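Twitching motility pilus retraction protein (Geobacter sulfurreducens PCA, PDB 5ZFQ) probably powers the retraction of type IV pili as a hexameric ATPase motor that uses ATP hydrolysis to drive pilus disassembly. Local coordinates at residues G41-T47 with V118-V124; L241-E245 with Q281-V285; L286-Q292 with A306-P312; N345-F349 with E371-L376. One frame throughout, in Å; residues are numbered along the deposited sequence.

Contacts 1, 2 and 3 are buried, and contact 4 only partly so. Contact 1 lies in the N-terminal part of the chain, about 34 Å between centres from contact 3 and on the opposite side of the chain's centre. Both pair antiparallel strands, but in different sheets, and contact 1 also faces a second subunit. Helix 275-285 of contact 2 runs straight into strand 286-296 of contact 3. Contact 2 joins helices through one buried polar bond and packing of aliphatic side chains, with a third subunit within reach. No other chain touches contacts 3 and 4. Helical contact 4 lies farthest of the four from the chain's centre, about 26 Å, and touches contact 3 through a probable hydrogen bond, Leu307 N to Ser347 OG.

Contact 1. Residues G41-T47 with V118-V124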
loop_
_atom_site.group_PDB
_atom_site.type_symbol
_atom_site.label_atom_id
_atom_site.label_comp_id
_atom_site.label_asym_id
_atom_site.label_seq_id
_atom_site.Cartn_x
_atom_site.Cartn_y
_atom_site.Cartn_z
ATOM N N GLY A 41 -19.274 -37.475 -26.386
ATOM C CA GLY A 41 -19.240 -36.039 -26.215
ATOM C C GLY A 41 -18.162 -35.606 -25.245
ATOM O O GLY A 41 -17.634 -36.424 -24.485
ATOM N N SER A 42 -17.826 -34.316 -25.271
ATOM C CA SER A 42 -16.809 -33.776 -24.361
ATOM C C SER A 42 -17.436 -32.774 -23.396
ATOM O O SER A 42 -17.071 -32.723 -22.226
ATOM C CB SER A 42 -15.651 -33.113 -25.135
ATOM O OG SER A 42 -16.088 -32.022 -25.932
ATOM N N ASP A 43 -18.396 -31.996 -23.887
ATOM C CA ASP A 43 -18.945 -30.887 -23.109
ATOM C C ASP A 43 -20.471 -30.903 -23.065
ATOM O O ASP A 43 -21.130 -31.102 -24.080
ATOM C CB ASP A 43 -18.453 -29.560 -23.682
ATOM C CG ASP A 43 -16.958 -29.522 -23.817
ATOM O OD1 ASP A 43 -16.301 -29.178 -22.822
ATOM O OD2 ASP A 43 -16.434 -29.857 -24.915
ATOM N N LEU A 44 -21.023 -30.702 -21.877
ATOM C CA LEU A 44 -22.468 -30.619 -21.705
ATOM C C LEU A 44 -22.857 -29.210 -21.243
ATOM O O LEU A 44 -22.300 -28.680 -20.264
ATOM C CB LEU A 44 -22.956 -31.674 -20.703
ATOM C CG LEU A 44 -24.409 -31.514 -20.234
ATOM C CD1 LEU A 44 -25.408 -31.807 -21.388
ATOM C CD2 LEU A 44 -24.684 -32.381 -18.994
ATOM N N HIS A 45 -23.790 -28.584 -21.956
ATOM C CA HIS A 45 -24.180 -27.227 -21.588
ATOM C C HIS A 45 -25.588 -27.190 -21.050
ATOM O O HIS A 45 -26.516 -27.709 -21.670
ATOM C CB HIS A 45 -24.046 -26.282 -22.770
ATOM C CG HIS A 45 -22.631 -25.970 -23.116
ATOM N ND1 HIS A 45 -21.982 -24.853 -22.638
ATOM C CD2 HIS A 45 -21.725 -26.645 -23.863
ATOM C CE1 HIS A 45 -20.738 -24.847 -23.088
ATOM N NE2 HIS A 45 -20.556 -25.922 -23.833
ATOM N N ILE A 46 -25.720 -26.573 -19.879
ATOM C CA ILE A 46 -27.005 -26.431 -19.202
ATOM C C ILE A 46 -27.313 -24.947 -19.020
ATOM O O ILE A 46 -26.807 -24.294 -18.097
ATOM C CB ILE A 46 -27.027 -27.136 -17.805
ATOM C CG1 ILE A 46 -26.581 -28.596 -17.934
ATOM C CG2 ILE A 46 -28.400 -27.002 -17.166
ATOM C CD1 ILE A 46 -27.489 -29.427 -18.852
ATOM N N THR A 47 -28.152 -24.417 -19.899
ATOM C CA THR A 47 -28.481 -23.019 -19.816
ATOM C C THR A 47 -29.924 -22.855 -20.244
ATOM O O THR A 47 -30.459 -23.719 -20.944
ATOM C CB THR A 47 -27.530 -22.186 -20.684
ATOM O OG1 THR A 47 -27.595 -20.819 -20.277
ATOM C CG2 THR A 47 -27.892 -22.304 -22.157
ATOM N N VAL A 118 -29.035 -19.776 -13.249
ATOM C CA VAL A 118 -27.958 -20.729 -13.135
ATOM C C VAL A 118 -27.630 -21.284 -14.512
ATOM O O VAL A 118 -28.512 -21.476 -15.340
ATOM C CB VAL A 118 -28.336 -21.862 -12.156
ATOM C CG1 VAL A 118 -27.324 -22.985 -12.197
ATOM C CG2 VAL A 118 -28.424 -21.296 -10.763
ATOM N N ALA A 119 -26.345 -21.506 -14.755
ATOM C CA ALA A 119 -25.866 -22.040 -16.017
ATOM C C ALA A 119 -24.704 -22.997 -15.725
ATOM O O ALA A 119 -23.889 -22.746 -14.837
ATOM C CB ALA A 119 -25.437 -20.913 -16.961
ATOM N N GLY A 120 -24.635 -24.103 -16.450
ATOM C CA GLY A 120 -23.623 -25.093 -16.174
ATOM C C GLY A 120 -22.877 -25.537 -17.410
ATOM O O GLY A 120 -23.434 -25.655 -18.521
ATOM N N VAL A 121 -21.586 -25.767 -17.227
ATOM C CA VAL A 121 -20.830 -26.454 -18.255
ATOM C C VAL A 121 -20.145 -27.657 -17.616
ATOM O O VAL A 121 -19.456 -27.540 -16.579
ATOM C CB VAL A 121 -19.800 -25.538 -18.947
ATOM C CG1 VAL A 121 -18.994 -26.342 -19.963
ATOM C CG2 VAL A 121 -20.517 -24.374 -19.624
ATOM N N PHE A 122 -20.358 -28.817 -18.233
ATOM C CA PHE A 122 -19.797 -30.043 -17.705
ATOM C C PHE A 122 -18.919 -30.723 -18.728
ATOM O O PHE A 122 -19.257 -30.824 -19.908
ATOM C CB PHE A 122 -20.924 -30.934 -17.197
ATOM C CG PHE A 122 -21.736 -30.257 -16.139
ATOM C CD1 PHE A 122 -21.363 -30.335 -14.812
ATOM C CD2 PHE A 122 -22.823 -29.470 -16.482
ATOM C CE1 PHE A 122 -22.089 -29.655 -13.835
ATOM C CE2 PHE A 122 -23.558 -28.792 -15.517
ATOM C CZ PHE A 122 -23.197 -28.887 -14.191
ATOM N N ARG A 123 -17.754 -31.150 -18.256
ATOM C CA ARG A 123 -16.704 -31.643 -19.136
ATOM C C ARG A 123 -16.224 -33.002 -18.668
ATOM O O ARG A 123 -15.912 -33.184 -17.500
ATOM C CB ARG A 123 -15.538 -30.639 -19.184
ATOM C CG ARG A 123 -15.948 -29.228 -19.598
ATOM C CD ARG A 123 -14.760 -28.293 -19.724
ATOM N NE ARG A 123 -14.257 -27.864 -18.422
ATOM C CZ ARG A 123 -12.967 -27.664 -18.122
ATOM N NH1 ARG A 123 -12.023 -27.874 -19.029
ATOM N NH2 ARG A 123 -12.617 -27.253 -16.901
ATOM N N VAL A 124 -16.174 -33.956 -19.584
ATOM C CA VAL A 124 -15.620 -35.271 -19.299
ATOM C C VAL A 124 -14.126 -35.252 -18.958
ATOM O O VAL A 124 -13.306 -34.706 -19.705
ATOM C CB VAL A 124 -15.825 -36.220 -20.494
ATOM C CG1 VAL A 124 -15.112 -37.564 -20.255
ATOM C CG2 VAL A 124 -17.314 -36.427 -20.733
HETATM O O HOH W 1 -29.015 -20.247 -17.691
#
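Ala119 sets its methyl CB 4.0 Å from Thr47 OG1, and at the preceding position Val118 O is bridged to the same hydroxyl by a water, which donates to Val118 O at 2.7 Å and to Thr47 OG1; that hydroxyl is also hydrogen-bonded to Asn200 of the second subunit. Gly120 bonds through both its N and its O: the N donates to Ile46 O at 2.7 Å, and the O accepts from Ile46 N. With no side chain at Gly120, the ring of Phe122 can lie back along the strand over this position. Val121 turns its two methyls to the imidazole of His45, which lies alongside and points the same way. CG1 sits over the ring face, 27° off the normal and 4.2 Å from the centroid, while CG2 lies 3.4 Å from His45 ND1. The far nitrogen, His45 NE2, is hydrogen-bonded to Asp222 of the second subunit, so this face of the sheet forms part of a subunit interface. The two strands run at 166° to each other, neighbours at the middle of a six-stranded antiparallel sheet consistent with the PAS-like N-terminal domain of PilT proteins. On the other face, Phe122 has CG anti to its carbonyl carbon (chi1 -58°), which carries the ring toward Ile46; the ring edge meets Ile46 CG1, with Phe122 CE2 at 3.9 Å. Its backbone exchanges two hydrogen bonds with Leu44. Arg123 runs beside Asp43, but it is the aliphatic CG that approaches Asp43 OD1, at 3.2 Å, while the charged guanidinium leads away. Val124 N donates to Ser42 O at 3.1 Å.

Contact 2. Residues L241-E245 with Q281-V285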
loop_
_atom_site.group_PDB
_atom_site.type_symbol
_atom_site.label_atom_id
_atom_site.label_comp_id
_atom_site.label_asym_id
_atom_site.label_seq_id
_atom_site.Cartn_x
_atom_site.Cartn_y
_atom_site.Cartn_z
ATOM N N LEU A 241 12.694 -23.519 -8.138
ATOM C CA LEU A 241 14.151 -23.555 -8.224
ATOM C C LEU A 241 14.747 -24.374 -7.084
ATOM O O LEU A 241 15.725 -25.107 -7.261
ATOM C CB LEU A 241 14.722 -22.142 -8.216
ATOM C CG LEU A 241 14.429 -21.395 -9.515
ATOM C CD1 LEU A 241 14.733 -19.899 -9.405
ATOM C CD2 LEU A 241 15.198 -22.050 -10.682
ATOM N N THR A 242 14.122 -24.248 -5.920
ATOM C CA THR A 242 14.574 -24.921 -4.727
ATOM C C THR A 242 14.402 -26.428 -4.877
ATOM O O THR A 242 15.327 -27.200 -4.605
ATOM C CB THR A 242 13.813 -24.392 -3.509
ATOM O OG1 THR A 242 14.181 -23.022 -3.317
ATOM C CG2 THR A 242 14.102 -25.205 -2.242
ATOM N N LEU A 243 13.226 -26.839 -5.333
ATOM C CA LEU A 243 12.963 -28.245 -5.581
ATOM C C LEU A 243 13.992 -28.795 -6.583
ATOM O O LEU A 243 14.609 -29.848 -6.351
ATOM C CB LEU A 243 11.520 -28.429 -6.076
ATOM C CG LEU A 243 10.428 -28.317 -4.996
ATOM C CD1 LEU A 243 9.102 -27.912 -5.572
ATOM C CD2 LEU A 243 10.261 -29.627 -4.280
ATOM N N ALA A 244 14.211 -28.039 -7.657
ATOM C CA ALA A 244 15.078 -28.458 -8.751
ATOM C C ALA A 244 16.546 -28.534 -8.333
ATOM O O ALA A 244 17.268 -29.416 -8.790
ATOM C CB ALA A 244 14.913 -27.512 -9.947
ATOM N N GLU A 245 16.981 -27.606 -7.479
ATOM C CA GLU A 245 18.352 -27.595 -6.945
ATOM C C GLU A 245 18.670 -28.753 -6.005
ATOM O O GLU A 245 19.835 -29.105 -5.837
ATOM C CB GLU A 245 18.638 -26.299 -6.185
ATOM C CG GLU A 245 19.371 -25.221 -6.948
ATOM C CD GLU A 245 19.705 -24.031 -6.047
ATOM O OE1 GLU A 245 18.759 -23.282 -5.697
ATOM O OE2 GLU A 245 20.897 -23.852 -5.681
ATOM N N GLN A 281 21.464 -20.331 -10.991
ATOM C CA GLN A 281 20.546 -21.406 -10.653
ATOM C C GLN A 281 19.929 -22.053 -11.887
ATOM O O GLN A 281 19.918 -23.291 -12.024
ATOM C CB GLN A 281 19.433 -20.885 -9.755
ATOM C CG GLN A 281 19.721 -21.019 -8.281
ATOM C CD GLN A 281 18.732 -20.246 -7.451
ATOM O OE1 GLN A 281 18.531 -19.045 -7.668
ATOM N NE2 GLN A 281 18.084 -20.927 -6.512
ATOM N N LEU A 282 19.399 -21.220 -12.779
ATOM C CA LEU A 282 18.752 -21.729 -13.972
ATOM C C LEU A 282 19.723 -22.538 -14.802
ATOM O O LEU A 282 19.358 -23.576 -15.360
ATOM C CB LEU A 282 18.191 -20.595 -14.816
ATOM C CG LEU A 282 16.764 -20.139 -14.566
ATOM C CD1 LEU A 282 16.511 -18.881 -15.398
ATOM C CD2 LEU A 282 15.792 -21.243 -14.925
ATOM N N SER A 283 20.967 -22.057 -14.880
ATOM C CA SER A 283 21.956 -22.698 -15.737
ATOM C C SER A 283 22.225 -24.097 -15.210
ATOM O O SER A 283 22.489 -25.022 -15.980
ATOM C CB SER A 283 23.262 -21.877 -15.828
ATOM O OG SER A 283 23.867 -21.654 -14.563
ATOM N N PHE A 284 22.121 -24.241 -13.893
ATOM C CA PHE A 284 22.399 -25.502 -13.221
ATOM C C PHE A 284 21.234 -26.508 -13.324
ATOM O O PHE A 284 21.455 -27.686 -13.637
ATOM C CB PHE A 284 22.758 -25.222 -11.747
ATOM C CG PHE A 284 22.885 -26.458 -10.899
ATOM C CD1 PHE A 284 23.481 -27.621 -11.400
ATOM C CD2 PHE A 284 22.428 -26.457 -9.588
ATOM C CE1 PHE A 284 23.602 -28.771 -10.615
ATOM C CE2 PHE A 284 22.548 -27.600 -8.795
ATOM C CZ PHE A 284 23.138 -28.760 -9.321
ATOM N N VAL A 285 20.006 -26.044 -13.078
ATOM C CA VAL A 285 18.890 -26.963 -12.847
ATOM C C VAL A 285 17.959 -27.160 -14.059
ATOM O O VAL A 285 17.249 -28.177 -14.132
ATOM C CB VAL A 285 18.015 -26.513 -11.626
ATOM C CG1 VAL A 285 18.859 -26.295 -10.384
ATOM C CG2 VAL A 285 17.205 -25.279 -11.960
#
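Beyond CG the chains of Glu245 (chi2 -175°) and Gln281 (chi2 168°) are both extended, which lets them reach across between the helices and meet at about a right angle. Gln281 NE2 then donates to Glu245 OE1 at 2.6 Å. The acceptor lies nearly in the amide plane of the glutamine, whereas the N-H approaches from above the carboxylate plane, the two flat groups being turned 74° apart. The bond fixes one carboxylate oxygen in a buried setting; the other, OE2, has a weak hydrogen bond from Asn257 of the third subunit. Beside this polar bond the contact is apolar. Val285 is its hub: CB packs on Ala244 CB at 3.7 Å, CG2 reaches Leu241 CD2, and CG1 lies against the methylene Glu245 CG. The small alanine lets the backbones draw together here, with Ala244 CA and Val285 CA 5.8 Å apart. Phe284 brings its ring obliquely to Glu245 CG, and Leu241 CD2 has a looser contact with Leu282 CD2. The axes of the two short segments cross at 45°. Both helices pack on the sheet of the probable RecA-like ATPase domain, at a subunit interface: Leu151 of strand 150-155 receives Ala244 and Val285, helices 259-268 and 314-321 pack on Leu282, and His255 of the third subunit packs on Glu245 and Gln281.

Contact 3. Residues L286-Q292 with A306-P312; sequences LEGVMSQ and ALEVMVP
Met310 and Val289 form a hydrogen-bonded antiparallel pair, and Met310 has more surface buried than any other residue of the two segments. Its chain bends twice beyond CB (chi2 -87°, chi3 -59°), so that the terminal methyl curls back across the neighbouring strand: CE rests on Val289 CG2 at 3.7 Å and on Leu286 CD2 at 3.9 Å. Two backbone bonds join the pair, Met310 N to Val289 O at 2.9 Å and Val289 N to Met310 O at 3.0 Å. Leu307 works the opposite face of this hairpin. With CG anti to the backbone N (chi1 175°), it lays CD1 alongside the chain of Gln292, 3.4 Å from Gln292 CG, and also against Met290 CB at 3.8 Å. Between these two clusters Ser291 pairs with Glu308, again through two backbone bonds, their CB atoms 4.0 Å apart on the Met310 face. Ser291 OG turns to Thr155 OG1, and the Glu308 carboxylate to the backbone N of Met344 and of Ala259. Beyond Met310, the Pro312 ring packs on the backbone, with CG 3.5 Å from Leu286 O and CD against Glu287 O. Backbone bonds thus hold in register the outermost strand, within this chain, of the probable RecA-like ATPase sheet; apolar side chains pack on both faces, one also carrying Ser291 and buried Glu308, which ties the hairpin to the N-terminal ends of helices 259-268 and 344-353.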
loop_
_atom_site.group_PDB
_atom_site.type_symbol
_atom_site.label_atom_id
_atom_site.label_comp_id
_atom_site.label_asym_id
_atom_site.label_seq_id
_atom_site.Cartn_x
_atom_site.Cartn_y
_atom_site.Cartn_z
ATOM N N LEU A 286 17.961 -26.212 -14.999
ATOM C CA LEU A 286 17.100 -26.290 -16.189
ATOM C C LEU A 286 17.460 -27.502 -17.021
ATOM O O LEU A 286 18.627 -27.677 -17.388
ATOM C CB LEU A 286 17.232 -25.025 -17.038
ATOM C CG LEU A 286 16.119 -24.612 -18.003
ATOM C CD1 LEU A 286 14.753 -24.574 -17.310
ATOM C CD2 LEU A 286 16.440 -23.255 -18.605
ATOM N N GLU A 287 16.478 -28.358 -17.294
ATOM C CA GLU A 287 16.740 -29.579 -18.058
ATOM C C GLU A 287 15.969 -29.555 -19.363
ATOM O O GLU A 287 16.178 -30.396 -20.237
ATOM C CB GLU A 287 16.392 -30.836 -17.250
ATOM C CG GLU A 287 17.378 -31.154 -16.116
ATOM C CD GLU A 287 18.826 -31.340 -16.606
ATOM O OE1 GLU A 287 19.030 -31.759 -17.779
ATOM O OE2 GLU A 287 19.761 -31.044 -15.817
ATOM N N GLY A 288 15.093 -28.571 -19.507
ATOM C CA GLY A 288 14.313 -28.460 -20.721
ATOM C C GLY A 288 13.189 -27.446 -20.674
ATOM O O GLY A 288 12.580 -27.186 -19.629
ATOM N N VAL A 289 12.914 -26.866 -21.832
ATOM C CA VAL A 289 11.848 -25.888 -21.973
ATOM C C VAL A 289 11.047 -26.234 -23.206
ATOM O O VAL A 289 11.593 -26.381 -24.296
ATOM C CB VAL A 289 12.383 -24.427 -22.112
ATOM C CG1 VAL A 289 11.214 -23.444 -22.294
ATOM C CG2 VAL A 289 13.289 -24.050 -20.924
ATOM N N MET A 290 9.750 -26.376 -23.036
ATOM C CA MET A 290 8.893 -26.586 -24.174
ATOM C C MET A 290 7.902 -25.443 -24.303
ATOM O O MET A 290 7.163 -25.128 -23.383
ATOM C CB MET A 290 8.195 -27.935 -24.063
ATOM C CG MET A 290 9.198 -29.091 -24.084
ATOM S SD MET A 290 8.447 -30.692 -23.752
ATOM C CE MET A 290 7.435 -30.282 -22.374
ATOM N N SER A 291 7.817 -24.889 -25.487
ATOM C CA SER A 291 6.878 -23.842 -25.759
ATOM C C SER A 291 5.894 -24.346 -26.760
ATOM O O SER A 291 6.264 -24.809 -27.783
ATOM C CB SER A 291 7.594 -22.626 -26.238
ATOM O OG SER A 291 8.196 -22.055 -25.131
ATOM N N GLN A 292 4.617 -24.209 -26.457
ATOM C CA GLN A 292 3.586 -24.746 -27.301
ATOM C C GLN A 292 2.526 -23.851 -27.834
ATOM O O GLN A 292 2.176 -22.897 -27.227
ATOM C CB GLN A 292 2.865 -25.803 -26.519
ATOM C CG GLN A 292 3.758 -26.905 -26.031
ATOM C CD GLN A 292 2.986 -28.031 -25.436
ATOM O OE1 GLN A 292 1.809 -27.926 -25.238
ATOM N NE2 GLN A 292 3.653 -29.109 -25.153
ATOM N N ALA A 306 2.304 -26.988 -32.506
ATOM C CA ALA A 306 3.568 -26.425 -32.906
ATOM C C ALA A 306 4.356 -26.338 -31.611
ATOM O O ALA A 306 3.873 -25.923 -30.600
ATOM C CB ALA A 306 3.395 -25.094 -33.564
ATOM N N LEU A 307 5.606 -26.702 -31.668
ATOM C CA LEU A 307 6.354 -26.867 -30.440
ATOM C C LEU A 307 7.806 -26.424 -30.582
ATOM O O LEU A 307 8.532 -26.867 -31.490
ATOM C CB LEU A 307 6.287 -28.334 -29.994
ATOM C CG LEU A 307 7.091 -28.796 -28.781
ATOM C CD1 LEU A 307 6.441 -28.401 -27.446
ATOM C CD2 LEU A 307 7.307 -30.301 -28.888
ATOM N N GLU A 308 8.252 -25.617 -29.648
ATOM C CA GLU A 308 9.612 -25.209 -29.618
ATOM C C GLU A 308 10.194 -25.940 -28.434
ATOM O O GLU A 308 9.658 -25.894 -27.371
ATOM C CB GLU A 308 9.703 -23.719 -29.441
ATOM C CG GLU A 308 11.070 -23.261 -29.008
ATOM C CD GLU A 308 11.436 -21.892 -29.475
ATOM O OE1 GLU A 308 11.651 -21.702 -30.650
ATOM O OE2 GLU A 308 11.529 -21.005 -28.662
ATOM N N VAL A 309 11.294 -26.643 -28.639
ATOM C CA VAL A 309 11.955 -27.372 -27.577
ATOM C C VAL A 309 13.388 -26.960 -27.378
ATOM O O VAL A 309 14.152 -26.996 -28.282
ATOM C CB VAL A 309 12.015 -28.868 -27.893
ATOM C CG1 VAL A 309 12.636 -29.642 -26.767
ATOM C CG2 VAL A 309 10.661 -29.412 -28.223
ATOM N N MET A 310 13.757 -26.611 -26.167
ATOM C CA MET A 310 15.123 -26.275 -25.862
ATOM C C MET A 310 15.697 -27.249 -24.853
ATOM O O MET A 310 15.206 -27.344 -23.768
ATOM C CB MET A 310 15.180 -24.897 -25.257
ATOM C CG MET A 310 16.554 -24.295 -25.174
ATOM S SD MET A 310 17.554 -24.640 -23.754
ATOM C CE MET A 310 16.632 -24.059 -22.393
ATOM N N VAL A 311 16.756 -27.950 -25.214
ATOM C CA VAL A 311 17.416 -28.869 -24.318
ATOM C C VAL A 311 18.765 -28.287 -24.028
ATOM O O VAL A 311 19.562 -28.127 -24.905
ATOM C CB VAL A 311 17.615 -30.239 -24.942
ATOM C CG1 VAL A 311 18.135 -31.201 -23.907
ATOM C CG2 VAL A 311 16.308 -30.766 -25.471
ATOM N N PRO A 312 19.002 -27.963 -22.705
ATOM C CA PRO A 312 20.307 -27.354 -22.437
ATOM C C PRO A 312 21.518 -28.214 -22.636
ATOM O O PRO A 312 21.446 -29.399 -22.513
ATOM C CB PRO A 312 20.209 -26.977 -20.976
ATOM C CG PRO A 312 18.797 -26.699 -20.786
ATOM C CD PRO A 312 18.221 -27.879 -21.403
#

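Contact 4. Residues N345-F349 with E371-L376; sequences NQSLF and ELKQML
Apolar packing dominates where Phe349 meets Met375, Leu372 and Leu376. The methyl of Met375, CE, lies 3.7 Å from Phe349 CB and equally close to Gln346 CA, the chain bending at its last torsion (chi3 70°) to bring it between them. Leu372 CD1 approaches Phe349 CB from another side at 3.9 Å, and Leu376 slides past the ring in the opposite direction, its CD2 3.5 Å from Phe349 CD1. Leu348 CB adds a looser touch to Leu372 CD2. The hydrogen bond of the contact is between Asn345 and Glu371: Asn345 ND2 gives a weak, nearly straight bond to Glu371 OE2 at 3.3 Å, with amide and carboxylate planes turned 59° apart. Stronger partners fix both groups, Ser366 OG and Asp368 O for the asparagine and Tyr329 OH for the glutamate. The segment axes cross at 46°, with the nearest CA atoms those of Asn345 and Leu372. Thus helix 369-377 docks against helix 344-353 near the C-terminal end of the modelled chain, with Met363 of helix 359-365 also touching Leu372, Leu359 touching Leu376, and Tyr329 of helix 328-333 beside Asn345.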
loop_
_atom_site.group_PDB
_atom_site.type_symbol
_atom_site.label_atom_id
_atom_site.label_comp_id
_atom_site.label_asym_id
_atom_site.label_seq_id
_atom_site.Cartn_x
_atom_site.Cartn_y
_atom_site.Cartn_z
ATOM N N ASN A 345 10.169 -21.890 -35.408
ATOM C CA ASN A 345 10.248 -21.807 -36.863
ATOM C C ASN A 345 10.497 -23.180 -37.492
ATOM O O ASN A 345 9.867 -23.514 -38.496
ATOM C CB ASN A 345 11.324 -20.805 -37.321
ATOM C CG ASN A 345 10.752 -19.403 -37.583
ATOM O OD1 ASN A 345 9.530 -19.218 -37.654
ATOM N ND2 ASN A 345 11.632 -18.414 -37.716
ATOM N N GLN A 346 11.386 -23.988 -36.912
ATOM C CA GLN A 346 11.621 -25.332 -37.441
ATOM C C GLN A 346 10.345 -26.151 -37.364
ATOM O O GLN A 346 9.986 -26.819 -38.323
ATOM C CB GLN A 346 12.762 -26.034 -36.703
ATOM C CG GLN A 346 14.128 -25.516 -37.126
ATOM C CD GLN A 346 15.274 -26.054 -36.284
ATOM O OE1 GLN A 346 15.111 -26.324 -35.092
ATOM N NE2 GLN A 346 16.449 -26.185 -36.897
ATOM N N SER A 347 9.646 -26.071 -36.233
ATOM C CA SER A 347 8.375 -26.772 -36.046
ATOM C C SER A 347 7.341 -26.321 -37.070
ATOM O O SER A 347 6.697 -27.159 -37.712
ATOM C CB SER A 347 7.827 -26.549 -34.626
ATOM O OG SER A 347 6.666 -27.335 -34.391
ATOM N N LEU A 348 7.167 -25.003 -37.205
ATOM C CA LEU A 348 6.244 -24.454 -38.208
ATOM C C LEU A 348 6.588 -24.975 -39.611
ATOM O O LEU A 348 5.706 -25.381 -40.376
ATOM C CB LEU A 348 6.267 -22.921 -38.197
ATOM C CG LEU A 348 5.546 -22.225 -37.048
ATOM C CD1 LEU A 348 5.872 -20.725 -36.994
ATOM C CD2 LEU A 348 4.075 -22.445 -37.185
ATOM N N PHE A 349 7.882 -24.965 -39.926
ATOM C CA PHE A 349 8.370 -25.413 -41.221
ATOM C C PHE A 349 7.990 -26.871 -41.452
ATOM O O PHE A 349 7.718 -27.293 -42.578
ATOM C CB PHE A 349 9.892 -25.218 -41.306
ATOM C CG PHE A 349 10.515 -25.823 -42.526
ATOM C CD1 PHE A 349 10.558 -25.114 -43.725
ATOM C CD2 PHE A 349 11.068 -27.105 -42.481
ATOM C CE1 PHE A 349 11.140 -25.667 -44.866
ATOM C CE2 PHE A 349 11.645 -27.666 -43.614
ATOM C CZ PHE A 349 11.685 -26.939 -44.810
ATOM N N GLU A 371 13.116 -15.459 -41.564
ATOM C CA GLU A 371 13.801 -16.741 -41.387
ATOM C C GLU A 371 12.999 -17.900 -41.976
ATOM O O GLU A 371 13.540 -18.707 -42.735
ATOM C CB GLU A 371 14.089 -17.012 -39.912
ATOM C CG GLU A 371 14.553 -18.439 -39.648
ATOM C CD GLU A 371 15.188 -18.620 -38.277
ATOM O OE1 GLU A 371 16.133 -17.860 -37.955
ATOM O OE2 GLU A 371 14.746 -19.517 -37.517
ATOM N N LEU A 372 11.711 -17.962 -41.645
ATOM C CA LEU A 372 10.839 -19.025 -42.152
ATOM C C LEU A 372 10.746 -19.020 -43.685
ATOM O O LEU A 372 10.868 -20.073 -44.301
ATOM C CB LEU A 372 9.435 -18.924 -41.539
ATOM C CG LEU A 372 8.526 -20.146 -41.758
ATOM C CD1 LEU A 372 9.204 -21.404 -41.213
ATOM C CD2 LEU A 372 7.107 -19.988 -41.189
ATOM N N LYS A 373 10.542 -17.864 -44.321
ATOM C CA LYS A 373 10.675 -17.826 -45.794
ATOM C C LYS A 373 12.019 -18.385 -46.273
ATOM O O LYS A 373 12.062 -19.201 -47.208
ATOM C CB LYS A 373 10.492 -16.417 -46.376
ATOM C CG LYS A 373 9.435 -15.600 -45.727
ATOM C CD LYS A 373 8.394 -15.353 -46.834
ATOM C CE LYS A 373 7.020 -15.087 -46.363
ATOM N NZ LYS A 373 6.063 -16.306 -46.457
ATOM N N GLN A 374 13.101 -17.968 -45.619
ATOM C CA GLN A 374 14.434 -18.416 -46.009
ATOM C C GLN A 374 14.539 -19.954 -45.984
ATOM O O GLN A 374 15.073 -20.577 -46.921
ATOM C CB GLN A 374 15.491 -17.775 -45.099
ATOM C CG GLN A 374 16.837 -17.435 -45.778
ATOM C CD GLN A 374 16.670 -16.639 -47.076
ATOM O OE1 GLN A 374 16.252 -15.473 -47.069
ATOM N NE2 GLN A 374 16.986 -17.276 -48.199
ATOM N N MET A 375 13.998 -20.553 -44.919
ATOM C CA MET A 375 13.937 -22.009 -44.793
ATOM C C MET A 375 13.076 -22.636 -45.877
ATOM O O MET A 375 13.410 -23.690 -46.416
ATOM C CB MET A 375 13.400 -22.412 -43.421
ATOM C CG MET A 375 14.336 -22.092 -42.268
ATOM S SD MET A 375 13.511 -22.164 -40.667
ATOM C CE MET A 375 13.217 -23.921 -40.479
ATOM N N LEU A 376 11.964 -21.985 -46.195
ATOM C CA LEU A 376 11.028 -22.563 -47.138
ATOM C C LEU A 376 11.617 -22.538 -48.546
ATOM O O LEU A 376 11.296 -23.398 -49.377
ATOM C CB LEU A 376 9.692 -21.826 -47.072
ATOM C CG LEU A 376 8.871 -22.150 -45.818
ATOM C CD1 LEU A 376 7.790 -21.095 -45.590
ATOM C CD2 LEU A 376 8.272 -23.546 -45.926
#